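Local atomic coordinates of chitinase (Paenibacillus sp. FPU-7, PDB entry 5GZT), a protein that probably hydrolyses the beta-1,4 linkages between N-acetylglucosamine units at random internal positions in chitin and chitodextrins. Residues G458-T464 with T513-Y517; L469-P474 with N520-K526. All coordinates share one frame; numbering follows the deposited sequence. Where two conformers were deposited one is given.

Contact 1: residues G458-T464 with T513-Y517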
loop_
_atom_site.group_PDB
_atom_site.type_symbol
_atom_site.label_atom_id
_atom_site.label_comp_id
_atom_site.label_asym_id
_atom_site.label_seq_id
_atom_site.Cartn_x
_atom_site.Cartn_y
_atom_site.Cartn_z
ATOM N N GLY B 458 -16.892 0.719 4.841
ATOM C CA GLY B 458 -17.650 1.833 4.413
ATOM C C GLY B 458 -17.294 3.051 5.193
ATOM O O GLY B 458 -16.931 2.990 6.395
ATOM N N ALA B 459 -17.446 4.191 4.516
ATOM C CA ALA B 459 -17.179 5.470 5.139
ATOM C C ALA B 459 -18.369 5.975 5.930
ATOM O O ALA B 459 -18.220 6.810 6.832
ATOM C CB ALA B 459 -16.697 6.502 4.105
ATOM N N SER B 460 -19.556 5.517 5.617
ATOM C CA SER B 460 -20.744 6.130 6.248
ATOM C C SER B 460 -20.937 5.779 7.744
ATOM O O SER B 460 -20.444 4.756 8.249
ATOM C CB SER B 460 -22.012 5.740 5.508
ATOM O OG SER B 460 -22.225 4.316 5.532
ATOM N N LYS B 461 -21.683 6.638 8.426
ATOM C CA LYS B 461 -22.143 6.313 9.764
ATOM C C LYS B 461 -23.026 5.025 9.734
ATOM O O LYS B 461 -22.883 4.206 10.622
ATOM C CB LYS B 461 -22.841 7.500 10.443
ATOM C CG LYS B 461 -23.286 7.080 11.855
ATOM C CD LYS B 461 -23.107 8.105 12.968
ATOM C CE LYS B 461 -23.807 7.646 14.279
ATOM N NZ LYS B 461 -25.299 7.422 14.070
ATOM N N THR B 462 -23.853 4.829 8.693
ATOM C CA THR B 462 -24.622 3.582 8.518
ATOM C C THR B 462 -23.739 2.360 8.565
ATOM O O THR B 462 -24.036 1.374 9.261
ATOM C CB THR B 462 -25.386 3.578 7.207
ATOM O OG1 THR B 462 -26.195 4.755 7.132
ATOM C CG2 THR B 462 -26.281 2.360 7.088
ATOM N N TYR B 463 -22.623 2.414 7.866
ATOM C CA TYR B 463 -21.692 1.315 7.942
ATOM C C TYR B 463 -21.123 1.076 9.369
ATOM O O TYR B 463 -21.041 -0.051 9.790
ATOM C CB TYR B 463 -20.511 1.487 6.960
ATOM C CG TYR B 463 -19.588 0.308 7.001
ATOM C CD1 TYR B 463 -18.581 0.269 7.894
ATOM C CD2 TYR B 463 -19.781 -0.830 6.159
ATOM C CE1 TYR B 463 -17.747 -0.851 8.001
ATOM C CE2 TYR B 463 -18.951 -1.946 6.259
ATOM C CZ TYR B 463 -17.954 -1.966 7.202
ATOM O OH TYR B 463 -17.026 -2.991 7.317
ATOM N N THR B 464 -20.641 2.101 10.053
ATOM C CA THR B 464 -20.058 1.949 11.404
ATOM C C THR B 464 -21.098 1.381 12.471
ATOM O O THR B 464 -20.751 0.615 13.391
ATOM C CB THR B 464 -19.439 3.284 11.893
ATOM O OG1 THR B 464 -20.370 4.323 11.713
ATOM C CG2 THR B 464 -18.190 3.607 11.082
ATOM N N THR B 513 -14.203 10.824 7.863
ATOM C CA THR B 513 -14.233 9.391 8.049
ATOM C C THR B 513 -13.254 8.887 9.089
ATOM O O THR B 513 -13.584 8.025 9.945
ATOM C CB THR B 513 -14.016 8.650 6.721
ATOM O OG1 THR B 513 -14.989 9.145 5.790
ATOM C CG2 THR B 513 -14.223 7.183 6.856
ATOM N N VAL B 514 -12.036 9.373 9.022
ATOM C CA VAL B 514 -11.031 8.982 9.934
ATOM C C VAL B 514 -11.454 9.411 11.348
ATOM O O VAL B 514 -11.241 8.644 12.291
ATOM C CB VAL B 514 -9.668 9.565 9.584
ATOM C CG1 VAL B 514 -8.679 9.388 10.731
ATOM C CG2 VAL B 514 -9.117 8.904 8.280
ATOM N N LYS B 515 -12.119 10.561 11.472
ATOM C CA LYS B 515 -12.537 11.065 12.776
ATOM C C LYS B 515 -13.661 10.122 13.303
ATOM O O LYS B 515 -13.676 9.827 14.475
ATOM C CB LYS B 515 -13.016 12.482 12.695
ATOM C CG LYS B 515 -11.884 13.477 12.628
ATOM C CD LYS B 515 -12.442 14.886 12.325
ATOM C CE LYS B 515 -11.302 15.858 12.402
ATOM N NZ LYS B 515 -11.449 17.231 11.880
ATOM N N LEU B 516 -14.555 9.665 12.429
ATOM C CA LEU B 516 -15.603 8.737 12.802
ATOM C C LEU B 516 -15.030 7.432 13.312
ATOM O O LEU B 516 -15.436 6.931 14.375
ATOM C CB LEU B 516 -16.607 8.495 11.670
ATOM C CG LEU B 516 -17.608 7.340 11.780
ATOM C CD1 LEU B 516 -18.758 7.678 12.786
ATOM C CD2 LEU B 516 -18.183 7.048 10.408
ATOM N N TYR B 517 -14.067 6.896 12.610
ATOM C CA TYR B 517 -13.456 5.656 12.981
ATOM C C TYR B 517 -12.663 5.792 14.302
ATOM O O TYR B 517 -12.854 4.955 15.230
ATOM C CB TYR B 517 -12.614 5.035 11.852
ATOM C CG TYR B 517 -13.445 4.240 10.891
ATOM C CD1 TYR B 517 -14.342 4.863 10.030
ATOM C CD2 TYR B 517 -13.419 2.848 10.912
ATOM C CE1 TYR B 517 -15.210 4.140 9.244
ATOM C CE2 TYR B 517 -14.262 2.135 10.129
ATOM C CZ TYR B 517 -15.142 2.772 9.290
ATOM O OH TYR B 517 -15.938 1.980 8.448
#

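Contact 2: residues L469-P474 with N520-K526. With FMT (formic acid), chain G.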
loop_
_atom_site.group_PDB
_atom_site.type_symbol
_atom_site.label_atom_id
_atom_site.label_comp_id
_atom_site.label_asym_id
_atom_site.label_seq_id
_atom_site.Cartn_x
_atom_site.Cartn_y
_atom_site.Cartn_z
ATOM N N LEU B 469 -16.886 -2.469 15.639
ATOM C CA LEU B 469 -15.528 -2.042 15.331
ATOM C C LEU B 469 -14.560 -2.435 16.414
ATOM O O LEU B 469 -13.461 -2.988 16.144
ATOM C CB LEU B 469 -15.458 -0.519 15.038
ATOM C CG LEU B 469 -16.210 -0.058 13.794
ATOM C CD1 LEU B 469 -16.351 1.444 13.805
ATOM C CD2 LEU B 469 -15.471 -0.516 12.556
ATOM N N THR B 470 -14.959 -2.157 17.653
ATOM C CA THR B 470 -14.105 -2.450 18.797
ATOM C C THR B 470 -13.934 -3.955 18.859
ATOM O O THR B 470 -12.819 -4.452 19.093
ATOM C CB THR B 470 -14.727 -1.867 20.100
ATOM O OG1 THR B 470 -14.550 -0.431 20.114
ATOM C CG2 THR B 470 -14.056 -2.481 21.344
ATOM N N LYS B 471 -15.022 -4.698 18.574
ATOM C CA LYS B 471 -14.916 -6.165 18.518
ATOM C C LYS B 471 -14.091 -6.747 17.396
ATOM O O LYS B 471 -13.308 -7.647 17.650
ATOM C CB LYS B 471 -16.280 -6.820 18.582
ATOM C CG LYS B 471 -16.970 -6.526 19.909
ATOM C CD LYS B 471 -18.212 -7.378 20.119
ATOM C CE LYS B 471 -19.330 -6.556 20.749
ATOM N NZ LYS B 471 -20.352 -7.492 21.276
ATOM N N ILE B 472 -14.213 -6.245 16.161
ATOM C CA ILE B 472 -13.464 -6.884 15.043
ATOM C C ILE B 472 -12.042 -6.443 14.962
ATOM O O ILE B 472 -11.190 -7.143 14.428
ATOM C CB ILE B 472 -14.143 -6.644 13.674
ATOM C CG1 ILE B 472 -14.122 -5.168 13.239
ATOM C CG2 ILE B 472 -15.561 -7.165 13.691
ATOM C CD1 ILE B 472 -15.156 -4.812 12.174
ATOM N N THR B 473 -11.735 -5.277 15.499
ATOM C CA THR B 473 -10.400 -4.702 15.277
ATOM C C THR B 473 -9.277 -5.556 15.770
ATOM O O THR B 473 -8.219 -5.625 15.115
ATOM C CB THR B 473 -10.316 -3.241 15.838
ATOM O OG1 THR B 473 -11.163 -2.388 15.058
ATOM C CG2 THR B 473 -8.983 -2.686 15.712
ATOM N N PRO B 474 -9.456 -6.248 16.938
ATOM C CA PRO B 474 -8.364 -7.151 17.326
ATOM C C PRO B 474 -8.065 -8.279 16.363
ATOM O O PRO B 474 -6.932 -8.741 16.282
ATOM C CB PRO B 474 -8.830 -7.697 18.682
ATOM C CG PRO B 474 -9.623 -6.600 19.253
ATOM C CD PRO B 474 -10.365 -5.995 18.059
ATOM N N ASN B 520 -14.820 5.796 17.300
ATOM C CA ASN B 520 -15.350 4.503 17.700
ATOM C C ASN B 520 -14.284 3.555 18.277
ATOM O O ASN B 520 -14.521 2.382 18.449
ATOM C CB ASN B 520 -16.060 3.878 16.511
ATOM C CG ASN B 520 -17.438 4.426 16.313
ATOM O OD1 ASN B 520 -18.359 4.032 17.015
ATOM N ND2 ASN B 520 -17.608 5.341 15.347
ATOM N N GLY B 521 -13.098 4.037 18.577
ATOM C CA GLY B 521 -12.104 3.183 19.167
ATOM C C GLY B 521 -11.120 2.574 18.229
ATOM O O GLY B 521 -10.187 1.928 18.710
ATOM N N VAL B 522 -11.266 2.732 16.898
ATOM C CA VAL B 522 -10.284 2.067 16.048
ATOM C C VAL B 522 -8.974 2.848 16.145
ATOM O O VAL B 522 -8.986 4.061 16.039
ATOM C CB VAL B 522 -10.761 1.918 14.598
ATOM C CG1 VAL B 522 -9.774 1.128 13.782
ATOM C CG2 VAL B 522 -12.198 1.361 14.554
ATOM N N PRO B 523 -7.828 2.162 16.358
ATOM C CA PRO B 523 -6.571 2.837 16.421
ATOM C C PRO B 523 -6.070 3.417 15.074
ATOM O O PRO B 523 -6.139 2.722 14.070
ATOM C CB PRO B 523 -5.573 1.716 16.814
ATOM C CG PRO B 523 -6.423 0.625 17.362
ATOM C CD PRO B 523 -7.691 0.734 16.634
ATOM N N ALA B 524 -5.387 4.553 15.130
ATOM C CA ALA B 524 -4.832 5.224 13.921
ATOM C C ALA B 524 -3.989 4.267 13.099
ATOM O O ALA B 524 -4.231 4.117 11.885
ATOM C CB ALA B 524 -4.034 6.501 14.301
ATOM N N GLU B 525 -3.068 3.603 13.812
ATOM C CA GLU B 525 -2.217 2.480 13.433
ATOM C C GLU B 525 -2.837 1.462 12.440
ATOM O O GLU B 525 -2.143 0.751 11.714
ATOM C CB GLU B 525 -1.858 1.698 14.736
ATOM C CG GLU B 525 -0.512 1.006 14.695
ATOM C CD GLU B 525 0.068 0.794 16.076
ATOM O OE1 GLU B 525 1.314 0.964 16.285
ATOM O OE2 GLU B 525 -0.762 0.464 16.942
ATOM N N LYS B 526 -4.136 1.308 12.536
ATOM C CA LYS B 526 -4.841 0.269 11.803
ATOM C C LYS B 526 -5.795 0.898 10.748
ATOM O O LYS B 526 -6.745 0.209 10.244
ATOM C CB LYS B 526 -5.649 -0.603 12.798
ATOM C CG LYS B 526 -4.804 -1.559 13.636
ATOM C CD LYS B 526 -5.626 -2.549 14.446
ATOM C CE LYS B 526 -4.722 -3.753 14.843
ATOM N NZ LYS B 526 -5.554 -4.787 15.499
HETATM C C FMT G . -3.778 -7.844 15.231
HETATM O O1 FMT G . -4.619 -8.761 15.262
HETATM O O2 FMT G . -3.736 -6.824 16.116
HETATM O O HOH W 1 -16.561 1.268 19.610
#

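Contact 1: residues G458-T464 with T513-Y517
Thr513 meets Ala459 where the two backbones come nearest, 5.7 Å between their CA atoms. Its methyl CG2 lies 3.8 Å from Ala459 CB, while OG1, turned beside the backbone N (chi1 -54°), is hydrogen-bonded one turn back to the carbonyl of Ser509. Three residues on, Leu516 points at the short helix 461-464. With CG anti to the backbone N (chi1 168°), its CD2 methyl is carried between the turn before that helix and its last residue, 3.6 Å from Ala459 O and 3.5 Å from Thr464 CG2. Leu516 and Thr464 thus meet tip to tip. The hydroxyl of Thr464 is tied within its own helix, OG1 donating to Lys461 O at 2.7 Å with the donor tilted 24° from the carbonyl plane, a bond that helps hold the rotation in which CG2 faces helix 510-519.

Tyr517 closes the contact. The Tyr517 and Tyr463 side chains cross at about a right angle, and Tyr517 OH donates a very short hydrogen bond, 2.5 Å, to Gly458 O, which lies near the Tyr517 ring plane at its edge. The same hydroxyl oxygen approaches Tyr463 CD1 to 3.2 Å, and the ring atom CE1 rests on Thr464 CG2. Tyr463 is itself positioned by the turn before it: its N donates to Ser460 OG, the N-cap of the helix, and Gly458 N sits over the centre of one ring face. Ala457 in strand 452-457 touches both tyrosine side chains, and Leu481 in strand 478-481 touches Tyr517, placing the aromatic pair against neighbouring parallel strands. The arrangement is that of the outer helical layer of a family 18 TIM barrel: helix 510-519 packs on the turn by which strand 452-457 passes into an N-capped helix.

Contact 2: residues L469-P474 with N520-K526
Leu469 overlaps Asn520 and Val522: its CD1 lies 3.7 Å from Asn520 CB and its CB 3.8 Å from Val522 CG2. Segment 520-526 begins within the Schellman motif that ends helix 510-519, with Gly521 at positive phi (96°) as C-prime residue, followed by the loop into barrel strand 527-532. Asn520 ND2 bonds back to Leu516 O, holding the amide against its own helix. At the solvent-exposed margin a water bridges the segments, bound to Thr470 OG1 and donating to Asn520 O at 2.6 Å.

Thr473 occupies the middle. Its OG1 donates to Leu469 O at 2.6 Å, while its own backbone N reaches the same oxygen from the opposite face of the carbonyl plane. With OG1 beside the backbone N (chi1 -67°), CG2 stands anti to that nitrogen, and the methyl is directed at Pro523 CD and Lys526 CD, the latter 3.6 Å away. The lysine chain, extended beyond CG, crosses Thr473 and carries its ammonium to the end of the first segment. There NZ bonds to the carbonyl of Leu476, to O2 of a formic acid probably from the crystallisation liquor, and to Thr473 O at 2.8 Å, approaching that carbonyl 40° out of its plane.

Both contacts lie in the same barrel domain, with centres 12 Å apart, and join two consecutive short helices, 461-464 and 469-472, to helix 510-519 and the loop that follows it. Tyr517 and Leu469 connect them: Tyr517 CE2 packs on Leu469 CD2, and Tyr517 O probably accepts from Val522 N. Each is partly buried, but contact 1 has more buried residues among those that touch, and its polar link is a tyrosine hydroxyl on a glycine carbonyl. Contact 2 has an apolar centre between more polar margins, where a water at one end and a lysine ammonium with formic acid at the other supply the bonding.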